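Local coordinates for protein Bpsl2520 (Burkholderia pseudomallei K96243, PDB 6F03) that is of unknown function but is a secreted antigen, a putative exported protein of the DUF2059 family that pairs with a second copy of itself, at residues 46-50 with 129-134; 41-46 with 137-143. All blocks are in the same frame, centred on the assembly; numbering follows the deposited sequence. Where two conformers were deposited one is given.

Interaction 1 of 2, residues 46-50 with 129-134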
loop_
_atom_site.group_PDB
_atom_site.type_symbol
_atom_site.label_atom_id
_atom_site.label_comp_id
_atom_site.label_asym_id
_atom_site.label_seq_id
_atom_site.Cartn_x
_atom_site.Cartn_y
_atom_site.Cartn_z
ATOM N N ILE B 46 -23.202 -15.625 1.109
ATOM C CA ILE B 46 -21.812 -15.210 1.027
ATOM C C ILE B 46 -20.989 -16.239 0.272
ATOM O O ILE B 46 -20.096 -15.888 -0.516
ATOM C CB ILE B 46 -21.247 -14.937 2.428
ATOM C CG1 ILE B 46 -21.888 -13.666 2.994
ATOM C CG2 ILE B 46 -19.751 -14.826 2.351
ATOM C CD1 ILE B 46 -21.662 -13.440 4.508
ATOM N N LYS B 47 -21.252 -17.520 0.503
ATOM C CA LYS B 47 -20.533 -18.537 -0.250
ATOM C C LYS B 47 -20.699 -18.328 -1.758
ATOM O O LYS B 47 -19.731 -18.455 -2.513
ATOM C CB LYS B 47 -20.998 -19.929 0.186
ATOM C CG LYS B 47 -20.349 -21.079 -0.572
ATOM C CD LYS B 47 -20.984 -22.384 -0.153
ATOM C CE LYS B 47 -20.433 -23.554 -0.929
ATOM N NZ LYS B 47 -21.461 -24.637 -0.990
ATOM N N ASP B 48 -21.917 -18.015 -2.220
ATOM C CA ASP B 48 -22.096 -17.717 -3.640
ATOM C C ASP B 48 -21.380 -16.430 -4.052
ATOM O O ASP B 48 -20.808 -16.361 -5.146
ATOM C CB ASP B 48 -23.576 -17.658 -4.000
ATOM C CG ASP B 48 -24.211 -19.043 -4.063
ATOM O OD1 ASP B 48 -23.452 -20.042 -4.051
ATOM O OD2 ASP B 48 -25.457 -19.134 -4.154
ATOM N N LEU B 49 -21.374 -15.407 -3.195
ATOM C CA LEU B 49 -20.659 -14.184 -3.547
ATOM C C LEU B 49 -19.161 -14.443 -3.664
ATOM O O LEU B 49 -18.519 -13.984 -4.606
ATOM C CB LEU B 49 -20.934 -13.082 -2.528
ATOM C CG LEU B 49 -20.224 -11.760 -2.841
ATOM C CD1 LEU B 49 -20.481 -11.375 -4.256
ATOM C CD2 LEU B 49 -20.690 -10.649 -1.930
ATOM N N LEU B 50 -18.586 -15.164 -2.693
ATOM C CA LEU B 50 -17.155 -15.475 -2.724
ATOM C C LEU B 50 -16.768 -16.236 -3.994
ATOM O O LEU B 50 -15.709 -15.987 -4.583
ATOM C CB LEU B 50 -16.775 -16.277 -1.476
ATOM C CG LEU B 50 -16.828 -15.473 -0.155
ATOM C CD1 LEU B 50 -16.448 -16.335 1.042
ATOM C CD2 LEU B 50 -15.939 -14.241 -0.256
ATOM N N GLN B 129 -12.751 -13.627 5.178
ATOM C CA GLN B 129 -13.601 -13.031 4.148
ATOM C C GLN B 129 -15.078 -13.190 4.485
ATOM O O GLN B 129 -15.855 -12.233 4.352
ATOM C CB GLN B 129 -13.284 -13.639 2.775
ATOM C CG GLN B 129 -11.908 -13.246 2.222
ATOM C CD GLN B 129 -11.515 -14.047 0.967
ATOM O OE1 GLN B 129 -11.763 -15.256 0.884
ATOM N NE2 GLN B 129 -10.919 -13.362 -0.017
ATOM N N TYR B 130 -15.496 -14.379 4.937
ATOM C CA TYR B 130 -16.885 -14.529 5.369
ATOM C C TYR B 130 -17.233 -13.488 6.422
ATOM O O TYR B 130 -18.255 -12.791 6.316
ATOM C CB TYR B 130 -17.143 -15.930 5.940
ATOM C CG TYR B 130 -17.537 -16.975 4.926
ATOM C CD1 TYR B 130 -16.566 -17.698 4.210
ATOM C CD2 TYR B 130 -18.877 -17.249 4.678
ATOM C CE1 TYR B 130 -16.932 -18.671 3.265
ATOM C CE2 TYR B 130 -19.258 -18.204 3.739
ATOM C CZ TYR B 130 -18.286 -18.908 3.036
ATOM O OH TYR B 130 -18.683 -19.854 2.114
ATOM N N ASP B 131 -16.392 -13.390 7.460
ATOM C CA ASP B 131 -16.667 -12.489 8.579
ATOM C C ASP B 131 -16.703 -11.036 8.120
ATOM O O ASP B 131 -17.607 -10.276 8.502
ATOM C CB ASP B 131 -15.622 -12.691 9.685
ATOM C CG ASP B 131 -15.763 -14.050 10.390
ATOM O OD1 ASP B 131 -16.870 -14.643 10.322
ATOM O OD2 ASP B 131 -14.759 -14.538 10.991
ATOM N N ALA B 132 -15.759 -10.634 7.263
ATOM C CA ALA B 132 -15.780 -9.250 6.795
ATOM C C ALA B 132 -17.062 -8.941 6.003
ATOM O O ALA B 132 -17.670 -7.879 6.189
ATOM C CB ALA B 132 -14.545 -8.963 5.945
ATOM N N TYR B 133 -17.483 -9.844 5.104
ATOM C CA TYR B 133 -18.701 -9.564 4.341
ATOM C C TYR B 133 -19.930 -9.556 5.235
ATOM O O TYR B 133 -20.811 -8.710 5.071
ATOM C CB TYR B 133 -18.885 -10.563 3.194
ATOM C CG TYR B 133 -18.123 -10.110 1.974
ATOM C CD1 TYR B 133 -18.648 -9.129 1.131
ATOM C CD2 TYR B 133 -16.843 -10.611 1.699
ATOM C CE1 TYR B 133 -17.934 -8.684 0.018
ATOM C CE2 TYR B 133 -16.121 -10.177 0.603
ATOM C CZ TYR B 133 -16.666 -9.214 -0.234
ATOM O OH TYR B 133 -15.939 -8.769 -1.314
ATOM N N ALA B 134 -20.009 -10.482 6.190
ATOM C CA ALA B 134 -21.189 -10.550 7.044
ATOM C C ALA B 134 -21.325 -9.305 7.911
ATOM O O ALA B 134 -22.440 -8.934 8.298
ATOM C CB ALA B 134 -21.132 -11.807 7.916
#
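Leu50 lays its CD1 methyl over one face of the Tyr130 ring, 3.6 Å from the ring centroid and 28° off the ring normal, a CH-pi contact. The methyl does not sit over the middle of the ring but is shifted toward its rim, where the nearest atom to Leu50 CD1 is Tyr130 CE1 at 3.3 Å. Leu50 reaches the ring with CG anti to its own carbonyl carbon (chi1 -69°), and its fork then serves two neighbours: CD1 goes to Tyr130, while CD2 touches both Gln129 CB and the ring of Tyr133, 4.2 Å from Tyr133 CE2. One helical turn earlier, Ile46 divides its branches in the same way. Its CG2, anti to the backbone N, comes obliquely to the Tyr130 ring, 3.5 Å from CD2 of that tyrosine, whereas the arm through CG1 carries CD1 to the methyl of Ala134, 3.8 Å from Ala134 CB. Alanine suits that place because its short side chain lets the isoleucine arm come up to the helix backbone. The short segments, one on helix 40-52 and one on helix 119-136 of an all-helical fold, cross at 112° with their axes 10.5 Å apart, a gap filled by branched aliphatic groups and tyrosine rings. No hydrogen bond joins them. The hydroxyl of Tyr130 rests against the aliphatic root of Lys47, 3.0 Å from Lys47 CB, and that of Tyr133 bonds to Gln161 of the second subunit. Lys47 runs alongside Tyr130 in the same direction, and its end leads away from the apolar contact. At right angles to Tyr133, Leu49 offers CD2 to the ring, 3.9 Å from Tyr133 CE1.

Interaction 2 of 2, residues 41-46 with 137-143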
loop_
_atom_site.group_PDB
_atom_site.type_symbol
_atom_site.label_atom_id
_atom_site.label_comp_id
_atom_site.label_asym_id
_atom_site.label_seq_id
_atom_site.Cartn_x
_atom_site.Cartn_y
_atom_site.Cartn_z
ATOM N N ASP B 41 -28.817 -18.665 6.098
ATOM C CA ASP B 41 -29.152 -18.119 4.790
ATOM C C ASP B 41 -28.148 -17.059 4.366
ATOM O O ASP B 41 -27.842 -16.936 3.172
ATOM C CB ASP B 41 -30.574 -17.544 4.800
ATOM C CG ASP B 41 -31.632 -18.620 4.977
ATOM O OD1 ASP B 41 -31.376 -19.775 4.553
ATOM O OD2 ASP B 41 -32.707 -18.314 5.555
ATOM N N LYS B 42 -27.605 -16.313 5.328
ATOM C CA LYS B 42 -26.547 -15.360 5.017
ATOM C C LYS B 42 -25.249 -16.071 4.631
ATOM O O LYS B 42 -24.574 -15.656 3.684
ATOM C CB LYS B 42 -26.329 -14.416 6.199
ATOM C CG LYS B 42 -25.416 -13.238 5.872
ATOM C CD LYS B 42 -25.512 -12.161 6.946
ATOM C CE LYS B 42 -24.812 -10.901 6.492
ATOM N NZ LYS B 42 -24.875 -9.817 7.508
ATOM N N LYS B 43 -24.883 -17.138 5.349
ATOM C CA LYS B 43 -23.682 -17.888 4.996
ATOM C C LYS B 43 -23.757 -18.407 3.562
ATOM O O LYS B 43 -22.811 -18.252 2.779
ATOM C CB LYS B 43 -23.468 -19.043 5.975
ATOM C CG LYS B 43 -22.161 -19.826 5.738
ATOM C CD LYS B 43 -21.970 -20.972 6.739
ATOM C CE LYS B 43 -20.792 -21.883 6.357
ATOM N NZ LYS B 43 -19.453 -21.233 6.374
ATOM N N ALA B 44 -24.884 -19.023 3.197
ATOM C CA ALA B 44 -25.017 -19.554 1.845
ATOM C C ALA B 44 -24.961 -18.447 0.804
ATOM O O ALA B 44 -24.439 -18.651 -0.291
ATOM C CB ALA B 44 -26.316 -20.350 1.715
ATOM N N ALA B 45 -25.476 -17.263 1.122
ATOM C CA ALA B 45 -25.383 -16.165 0.164
ATOM C C ALA B 45 -23.940 -15.711 0.002
ATOM O O ALA B 45 -23.473 -15.472 -1.119
ATOM C CB ALA B 45 -26.280 -15.004 0.609
ATOM N N ILE B 46 -23.202 -15.625 1.109
ATOM C CA ILE B 46 -21.812 -15.210 1.027
ATOM C C ILE B 46 -20.989 -16.239 0.272
ATOM O O ILE B 46 -20.096 -15.888 -0.516
ATOM C CB ILE B 46 -21.247 -14.937 2.428
ATOM C CG1 ILE B 46 -21.888 -13.666 2.994
ATOM C CG2 ILE B 46 -19.751 -14.826 2.351
ATOM C CD1 ILE B 46 -21.662 -13.440 4.508
ATOM N N TYR B 137 -22.342 -6.050 5.255
ATOM C CA TYR B 137 -23.413 -6.158 4.275
ATOM C C TYR B 137 -24.548 -6.996 4.837
ATOM O O TYR B 137 -24.326 -7.967 5.565
ATOM C CB TYR B 137 -22.932 -6.797 2.968
ATOM C CG TYR B 137 -22.003 -5.954 2.103
ATOM C CD1 TYR B 137 -22.443 -4.798 1.472
ATOM C CD2 TYR B 137 -20.703 -6.345 1.885
ATOM C CE1 TYR B 137 -21.590 -4.047 0.657
ATOM C CE2 TYR B 137 -19.855 -5.612 1.078
ATOM C CZ TYR B 137 -20.286 -4.476 0.461
ATOM O OH TYR B 137 -19.406 -3.775 -0.365
ATOM N N SER B 138 -25.770 -6.626 4.472
ATOM C CA SER B 138 -26.902 -7.471 4.802
ATOM C C SER B 138 -27.002 -8.621 3.799
ATOM O O SER B 138 -26.414 -8.586 2.716
ATOM C CB SER B 138 -28.199 -6.647 4.807
ATOM O OG SER B 138 -28.576 -6.287 3.476
ATOM N N THR B 139 -27.778 -9.643 4.170
ATOM C CA THR B 139 -28.025 -10.773 3.281
ATOM C C THR B 139 -28.578 -10.323 1.933
ATOM O O THR B 139 -28.181 -10.834 0.884
ATOM C CB THR B 139 -29.002 -11.754 3.936
ATOM O OG1 THR B 139 -28.488 -12.167 5.207
ATOM C CG2 THR B 139 -29.158 -12.989 3.075
ATOM N N SER B 140 -29.495 -9.369 1.931
ATOM C CA SER B 140 -30.051 -8.925 0.663
ATOM C C SER B 140 -29.020 -8.143 -0.151
ATOM O O SER B 140 -29.005 -8.232 -1.385
ATOM C CB SER B 140 -31.321 -8.102 0.920
ATOM O OG SER B 140 -31.835 -7.550 -0.275
ATOM N N GLU B 141 -28.140 -7.391 0.512
ATOM C CA GLU B 141 -27.091 -6.690 -0.227
ATOM C C GLU B 141 -26.075 -7.671 -0.806
ATOM O O GLU B 141 -25.576 -7.479 -1.919
ATOM C CB GLU B 141 -26.396 -5.669 0.670
ATOM C CG GLU B 141 -27.268 -4.456 1.021
ATOM C CD GLU B 141 -26.751 -3.663 2.226
ATOM O OE1 GLU B 141 -25.878 -4.181 2.961
ATOM O OE2 GLU B 141 -27.218 -2.524 2.441
ATOM N N ILE B 142 -25.755 -8.721 -0.061
ATOM C CA ILE B 142 -24.870 -9.755 -0.590
ATOM C C ILE B 142 -25.469 -10.393 -1.841
ATOM O O ILE B 142 -24.750 -10.717 -2.799
ATOM C CB ILE B 142 -24.544 -10.775 0.515
ATOM C CG1 ILE B 142 -23.681 -10.088 1.579
ATOM C CG2 ILE B 142 -23.853 -11.998 -0.048
ATOM C CD1 ILE B 142 -23.678 -10.780 2.922
ATOM N N LYS B 143 -26.786 -10.613 -1.849
ATOM C CA LYS B 143 -27.403 -11.191 -3.040
ATOM C C LYS B 143 -27.381 -10.217 -4.217
ATOM O O LYS B 143 -27.091 -10.623 -5.352
ATOM C CB LYS B 143 -28.824 -11.658 -2.732
ATOM C CG LYS B 143 -28.875 -12.871 -1.808
ATOM C CD LYS B 143 -30.324 -13.349 -1.637
ATOM C CE LYS B 143 -30.410 -14.563 -0.728
ATOM N NZ LYS B 143 -31.822 -14.872 -0.372
#
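With CG anti to its backbone N (chi1 -170°) and every later torsion extended, Lys42 reaches across the N-terminal end of helix 139-150 until its NZ meets Tyr137 O at 2.7 Å. Ile142 has its CG1 turned the other way, anti to the carbonyl carbon, which aims CD1 at the opposing helix and leaves CG2 for Ala45. The lysine ammonium approaches in the plane of the Tyr137 carbonyl, at a C=O...N angle of 156°, and also bonds to Ala134 O, so one charged group holds one carbonyl from the end of helix 119-136 and one from the turn that follows it. A long, flexible lysine suits this task: its methylenes pass Thr139 OG1, 3.3 Å from Lys42 CB, and its CE rests on Ile142. Just after this turn, Ser138 and Glu141 form a capping box: Ser138 OG accepts from Glu141 N, and Ser138 N gives a nearly straight bond to Glu141 OE1, reaching it from above the carboxylate plane. The same carboxylate makes a salt bridge to Lys156 of the second subunit. Beyond the cap the short helical segments run nearly parallel, 20° apart. Here the small Ala45 lets Ile142 close in, Ala45 CB lying 3.9 Å from Ile142 CG2, and Ile142 CD1 presses tightly on Ile46 CG1 at 3.4 Å.

How the interactions relate
From the N terminus, the chain first enters helix 40-52, which supplies one side of both contacts. It then travels through helices 55-84 and 90-111 before helix 119-136 returns to residues 46-50, where interaction 1 closes a loop of 78 intervening residues. After the turn at Tyr137 and Ser138, helix 139-150 meets residues 41-46, and interaction 2 closes a wider loop in which the first is nested. Helix 40-52 thus bridges two helices consecutive in the chain, its residues 46-50 meeting the first and its residues 41-46 the second. Ile46 belongs to both contacts, Leu49 also packs on Ile142, and both regions touch the second subunit.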